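Local coordinates for protein dihydropteroate synthase (PDB 6OMZ) that probably catalyses the condensation of para-aminobenzoate with 6-hydroxymethyl-7,8-dihydropterin diphosphate to 7,8-dihydropteroate in folate synthesis, and is here bound to a pterin monophosphate, at residues A83-T86 and P87-E91; R90-A94 and Q95-I99; R110-E114 and A115-I119. The protein carries 1 engineered substitution. All coordinates share one frame; numbering follows the deposited sequence. Where two conformers were deposited one is given.

Contact 1 (A83-T86 and P87-E91); sequences ARVT and PVIRE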
# COMPACT_ATOMS: atom_id res chain seq x y z
N ALA A 83 2.15 1.64 19.80
CA ALA A 83 3.41 1.76 20.51
C ALA A 83 4.59 1.34 19.64
O ALA A 83 5.71 1.81 19.85
CB ALA A 83 3.38 0.91 21.79
N ARG A 84 4.35 0.47 18.66
CA ARG A 84 5.43 0.04 17.77
C ARG A 84 5.70 1.06 16.66
O ARG A 84 6.86 1.29 16.30
CB ARG A 84 5.09 -1.32 17.16
CG ARG A 84 5.18 -2.47 18.17
CD ARG A 84 4.77 -3.80 17.57
NE ARG A 84 4.81 -4.85 18.59
CZ ARG A 84 4.62 -6.15 18.36
NH1 ARG A 84 4.41 -6.59 17.12
NH2 ARG A 84 4.66 -7.00 19.37
N VAL A 85 4.65 1.68 16.11
CA VAL A 85 4.86 2.53 14.95
C VAL A 85 5.26 3.95 15.35
O VAL A 85 6.02 4.60 14.63
CB VAL A 85 3.63 2.56 14.01
CG1 VAL A 85 3.35 1.17 13.43
CG2 VAL A 85 2.40 3.13 14.72
N THR A 86 4.76 4.47 16.48
CA THR A 86 4.92 5.90 16.73
C THR A 86 6.38 6.34 16.95
O THR A 86 6.75 7.41 16.45
CB THR A 86 4.04 6.39 17.90
OG1 THR A 86 4.21 5.57 19.06
CG2 THR A 86 2.57 6.40 17.47
N PRO A 87 7.24 5.57 17.65
CA PRO A 87 8.65 6.01 17.75
C PRO A 87 9.33 6.09 16.40
O PRO A 87 10.18 6.96 16.18
CB PRO A 87 9.30 4.95 18.65
CG PRO A 87 8.16 4.29 19.38
CD PRO A 87 7.01 4.33 18.42
N VAL A 88 9.00 5.16 15.51
CA VAL A 88 9.59 5.14 14.18
C VAL A 88 9.10 6.35 13.39
O VAL A 88 9.89 7.04 12.73
CB VAL A 88 9.24 3.82 13.47
CG1 VAL A 88 9.70 3.85 12.00
CG2 VAL A 88 9.84 2.64 14.22
N ILE A 89 7.80 6.62 13.45
CA ILE A 89 7.24 7.75 12.73
C ILE A 89 7.81 9.06 13.25
O ILE A 89 8.12 9.97 12.47
CB ILE A 89 5.70 7.72 12.82
CG1 ILE A 89 5.16 6.47 12.09
CG2 ILE A 89 5.09 8.99 12.22
CD1 ILE A 89 3.67 6.20 12.38
N ARG A 90 7.96 9.18 14.58
CA ARG A 90 8.49 10.41 15.14
C ARG A 90 9.90 10.70 14.62
O ARG A 90 10.21 11.85 14.25
CB ARG A 90 8.50 10.36 16.67
CG ARG A 90 7.19 10.82 17.32
CD ARG A 90 7.35 11.01 18.83
NE ARG A 90 7.59 9.73 19.52
CZ ARG A 90 6.63 8.93 19.96
NH1 ARG A 90 5.35 9.26 19.80
NH2 ARG A 90 6.94 7.79 20.57
N GLU A 91 10.76 9.69 14.57
CA GLU A 91 12.14 9.94 14.15
C GLU A 91 12.23 10.22 12.65
O GLU A 91 13.02 11.08 12.22
CB GLU A 91 13.03 8.77 14.55
CG GLU A 91 12.99 8.50 16.04
CD GLU A 91 14.06 7.53 16.51
OE1 GLU A 91 15.14 7.48 15.89
OE2 GLU A 91 13.81 6.82 17.50
O HOH W 1 5.22 5.98 21.79

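Contact 2 (R90-A94 and Q95-I99); sequences RELAA and QGITI. With EDO (1,2-ethanediol), chain L.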
# COMPACT_ATOMS: atom_id res chain seq x y z
N ARG A 90 7.96 9.18 14.58
CA ARG A 90 8.49 10.41 15.14
C ARG A 90 9.90 10.70 14.62
O ARG A 90 10.21 11.85 14.25
CB ARG A 90 8.50 10.36 16.67
CG ARG A 90 7.19 10.82 17.32
CD ARG A 90 7.35 11.01 18.83
NE ARG A 90 7.59 9.73 19.52
CZ ARG A 90 6.63 8.93 19.96
NH1 ARG A 90 5.35 9.26 19.80
NH2 ARG A 90 6.94 7.79 20.57
N GLU A 91 10.76 9.69 14.57
CA GLU A 91 12.14 9.94 14.15
C GLU A 91 12.23 10.22 12.65
O GLU A 91 13.02 11.08 12.22
CB GLU A 91 13.03 8.77 14.55
CG GLU A 91 12.99 8.50 16.04
CD GLU A 91 14.06 7.53 16.51
OE1 GLU A 91 15.14 7.48 15.89
OE2 GLU A 91 13.81 6.82 17.50
N LEU A 92 11.42 9.54 11.83
CA LEU A 92 11.46 9.79 10.39
C LEU A 92 10.85 11.14 10.05
O LEU A 92 11.33 11.85 9.16
CB LEU A 92 10.75 8.66 9.64
CG LEU A 92 11.40 7.27 9.70
CD1 LEU A 92 10.53 6.24 9.01
CD2 LEU A 92 12.81 7.29 9.08
N ALA A 93 9.77 11.51 10.74
CA ALA A 93 9.15 12.81 10.50
C ALA A 93 10.09 13.95 10.86
O ALA A 93 10.07 14.99 10.20
CB ALA A 93 7.83 12.93 11.28
N ALA A 94 10.92 13.76 11.88
CA ALA A 94 11.89 14.79 12.26
C ALA A 94 12.93 15.05 11.17
O ALA A 94 13.60 16.08 11.20
CB ALA A 94 12.60 14.41 13.56
N GLN A 95 13.08 14.13 10.21
CA GLN A 95 13.94 14.35 9.04
C GLN A 95 13.17 14.90 7.84
O GLN A 95 13.73 14.97 6.75
CB GLN A 95 14.65 13.06 8.63
CG GLN A 95 15.39 12.36 9.76
CD GLN A 95 16.52 13.20 10.32
OE1 GLN A 95 17.19 13.93 9.58
NE2 GLN A 95 16.74 13.11 11.62
N GLY A 96 11.91 15.29 8.02
CA GLY A 96 11.16 15.88 6.92
C GLY A 96 10.60 14.88 5.93
O GLY A 96 10.26 15.26 4.80
N ILE A 97 10.53 13.62 6.31
CA ILE A 97 10.04 12.56 5.43
C ILE A 97 8.53 12.54 5.44
O ILE A 97 7.90 12.71 6.49
CB ILE A 97 10.64 11.21 5.87
CG1 ILE A 97 12.16 11.25 5.70
CG2 ILE A 97 10.00 10.04 5.10
CD1 ILE A 97 12.90 10.10 6.35
N THR A 98 7.92 12.33 4.27
CA THR A 98 6.48 12.14 4.18
C THR A 98 6.13 10.69 4.52
O THR A 98 6.65 9.76 3.90
CB THR A 98 5.97 12.46 2.77
OG1 THR A 98 6.30 13.81 2.44
CG2 THR A 98 4.46 12.25 2.70
N ILE A 99 5.21 10.52 5.46
CA ILE A 99 4.98 9.22 6.09
C ILE A 99 3.50 8.88 6.02
O ILE A 99 2.65 9.70 6.39
CB ILE A 99 5.44 9.22 7.56
CG1 ILE A 99 6.95 9.44 7.64
CG2 ILE A 99 5.03 7.91 8.26
CD1 ILE A 99 7.40 9.88 9.00
C1 EDO L . 10.73 11.36 1.64
O1 EDO L . 9.41 11.84 1.96
C2 EDO L . 11.36 12.34 0.66
O2 EDO L . 11.21 13.66 1.19
O HOH W 2 15.11 11.88 13.16
O HOH W 3 7.64 15.30 7.91

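Contact 3 (R110-E114 and A115-I119); sequences RAALE and AGAHI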
# COMPACT_ATOMS: atom_id res chain seq x y z
N ARG A 110 -4.86 7.96 14.57
CA ARG A 110 -4.78 9.22 15.28
C ARG A 110 -3.43 9.37 15.98
O ARG A 110 -2.80 10.43 15.89
CB ARG A 110 -5.93 9.34 16.29
CG ARG A 110 -6.10 10.73 16.84
CD ARG A 110 -7.46 10.91 17.52
NE ARG A 110 -7.66 9.95 18.60
CZ ARG A 110 -8.71 9.14 18.69
NH1 ARG A 110 -9.66 9.17 17.77
NH2 ARG A 110 -8.81 8.31 19.72
N ALA A 111 -2.96 8.32 16.65
CA ALA A 111 -1.66 8.38 17.32
C ALA A 111 -0.52 8.56 16.32
O ALA A 111 0.44 9.30 16.59
CB ALA A 111 -1.43 7.13 18.17
N ALA A 112 -0.61 7.91 15.16
CA ALA A 112 0.42 8.05 14.14
C ALA A 112 0.45 9.47 13.58
O ALA A 112 1.53 10.01 13.31
CB ALA A 112 0.19 7.04 13.02
N LEU A 113 -0.73 10.08 13.38
CA LEU A 113 -0.78 11.46 12.94
C LEU A 113 -0.17 12.40 13.97
O LEU A 113 0.56 13.34 13.61
CB LEU A 113 -2.23 11.87 12.65
CG LEU A 113 -2.88 11.15 11.46
CD1 LEU A 113 -4.36 11.46 11.33
CD2 LEU A 113 -2.15 11.52 10.17
N GLU A 114 -0.48 12.19 15.25
CA GLU A 114 0.18 12.95 16.30
C GLU A 114 1.70 12.83 16.20
O GLU A 114 2.43 13.78 16.49
CB GLU A 114 -0.26 12.48 17.69
CG GLU A 114 -1.74 12.66 17.99
CD GLU A 114 -2.10 12.10 19.36
OE1 GLU A 114 -1.54 12.60 20.36
OE2 GLU A 114 -2.91 11.15 19.44
N ALA A 115 2.19 11.65 15.80
CA ALA A 115 3.63 11.43 15.74
C ALA A 115 4.28 11.98 14.48
O ALA A 115 5.51 11.96 14.39
CB ALA A 115 3.94 9.93 15.83
N GLY A 116 3.49 12.45 13.51
CA GLY A 116 4.05 13.09 12.33
C GLY A 116 3.68 12.46 11.00
O GLY A 116 4.14 12.95 9.96
N ALA A 117 2.90 11.38 10.98
CA ALA A 117 2.43 10.84 9.72
C ALA A 117 1.53 11.86 9.03
O ALA A 117 0.83 12.64 9.69
CB ALA A 117 1.66 9.54 9.94
N HIS A 118 1.55 11.86 7.71
CA HIS A 118 0.77 12.82 6.93
C HIS A 118 -0.23 12.17 5.98
O HIS A 118 -0.93 12.90 5.27
CB HIS A 118 1.69 13.74 6.12
CG HIS A 118 2.32 14.82 6.93
ND1 HIS A 118 3.42 15.54 6.50
CD2 HIS A 118 2.01 15.32 8.15
CE1 HIS A 118 3.75 16.43 7.42
NE2 HIS A 118 2.91 16.32 8.43
N ILE A 119 -0.29 10.84 5.92
CA ILE A 119 -1.24 10.10 5.10
C ILE A 119 -1.69 8.89 5.92
O ILE A 119 -0.89 8.32 6.66
CB ILE A 119 -0.58 9.62 3.78
CG1 ILE A 119 -0.07 10.79 2.93
CG2 ILE A 119 -1.52 8.72 2.96
CD1 ILE A 119 0.87 10.29 1.83

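Contact 1 (A83-T86 and P87-E91)
Ile89 N and Arg90 N reach back four residues to Val85 O (2.9 Å) and Thr86 O (2.8 Å), ordinary alpha-helical bonds that carry the helix across Pro87. Helix 78-93 is the crossover helix of a beta-alpha-beta unit in the TIM barrel of this pterin-binding family, and it kinks where the proline nitrogen has no hydrogen for the preceding turn. Pro87 CD comes to 3.2 Å from Ala83 O, the carbonyl that a regular helix would have bonded to residue 87. Side chains add ties to both neighbouring turns. With chi1 at 51°, Thr86 OG1 sits between its own backbone N and carbonyl carbon and hydrogen-bonds to Ala82 O one turn back. Toward the following turn, water 1 donates to Thr86 OG1 (2.9 Å) and accepts from Arg90 NH2 (2.8 Å), lying in the guanidinium plane at its edge. A bend at chi3 (-67°) folds the Arg90 chain back, laying one guanidinium face over Thr86 O, which stands 3.8 Å above the plane; the positive group probably helps to polarise that carbonyl. On the buried flank Val85 and Ile89 run side by side, both also touching Ile101 of strand 98-102. Their closest apolar approach is Val85 CB to Ile89 CD1, 4.0 Å, while Ile89 CG1 rests 3.3 Å from Val85 O.

Contact 2 (R90-A94 and Q95-I99)
Two N-H groups beyond the end of the helix converge on one carbonyl: Leu92 O accepts from Gln95 N at 3.1 Å and, weakly, from Ile97 N at 3.4 Å. The segment is the alpha-to-beta half of a beta-alpha-beta crossover, in which helix 78-93 runs out through a type I beta turn, Ala93 to Gly96, into strand 98-102 of the barrel. Gly96 N closes that turn on Ala93 O at 2.9 Å, approaching from above the carbonyl plane (61° out of it), and Gly96 itself takes a positive phi of 79° that redirects the chain. Beneath the turn the apolar side chains fold back on the helix. Ile99 CD1 wedges against the last turn of the helix, 3.6 Å from Leu92 CB and 3.8 Å from Ala93 CB. Its CG1 branch stands opposite the carbonyl carbon, beside the backbone N, and carries the terminal methyl toward the helix. Ile97 and Leu92 pass each other at a slant, CD1 to CD2 at 3.9 Å, and both also lean on Ile62, so the helix end and the chain beyond the turn share a partner on strand 61-65. Water 3 bridges the two sides of the turn, donating to Ile97 O and weakly to Ala93 O. An ethanediol, probably from the crystallisation liquor, is hydrogen-bonded to Gln60 O and accepts a nearly straight bond from Thr98 N to its O1, 2.8 Å at 167°.

Contact 3 (R110-E114 and A115-I119)
Ala112 and Ala117 meet at the core of a Schellman motif, the helix-ending turn that here closes helix 106-114. Ala117 N donates to Ala112 O at 3.0 Å with a nearly straight N-H (162°), and Gly116 N returns to Leu113 O at 3.1 Å, arriving from above the carbonyl plane, 69° out of it. Ala115 N still makes a helical bond to Ala111 O, 3.0 Å long, with a weak second bond to Ala112 O, which thus accepts from Ala115 N as well as Ala117 N. Gly116 leaves the helix with a positive phi and a psi near zero, backbone angles that the absence of a side chain allows.

The inner side of the turn is tightly filled. Ala117 CB lies 3.4 Å from Ala112 O and 4.2 Å from Ala112 CB, a methyl pressed under the last turn. Leu113 starts out pointing away from the 115-119 segment, but a chi1 of -67° turns its CG away from its own carbonyl, and CD2 swings back to 3.2 Å from Ala117 O.

The solvent side is looser. Glu114 is exposed, its chain extended beyond CG, and meets the turn through little more than CB. His118 is exposed too; its ring lies with one face toward Gly116 O, which stands 3.7 Å above the plane and offset toward the rim.

Among the surrounding elements, the helix end and its turn lie between two helices and a strand. Ala112 and Ala115 face helix 78-93, Leu113 touches Ala139 of helix 132-139, and Ala117 rests on Ile99 of strand 98-102, beside which the chain continues as the parallel strand 119-122 of the barrel.

How the contacts relate
Helix, turn and strand follow one another here as in a textbook alpha/beta barrel. Contacts 1 and 2 share Arg90 and Glu91 on helix 78-93, and Ile99 CD1 touches Ile89 O at 3.6 Å. Contact 3 packs alongside contact 1, with centres about 9 Å apart: Ile89 CD1 lies 3.6 Å from Ala112 CB, and Arg90 CG meets Ala115 O at the same distance. Contacts 2 and 3 join through the sheet, His118 N probably bonding to Ile99 O at 2.8 Å. The bound pterin monophosphate is about 12 Å from the Val85 side chain and about 14 Å from that of Ala117; strands 98-102 and 119-122 reach it through Asp102 and Asn121.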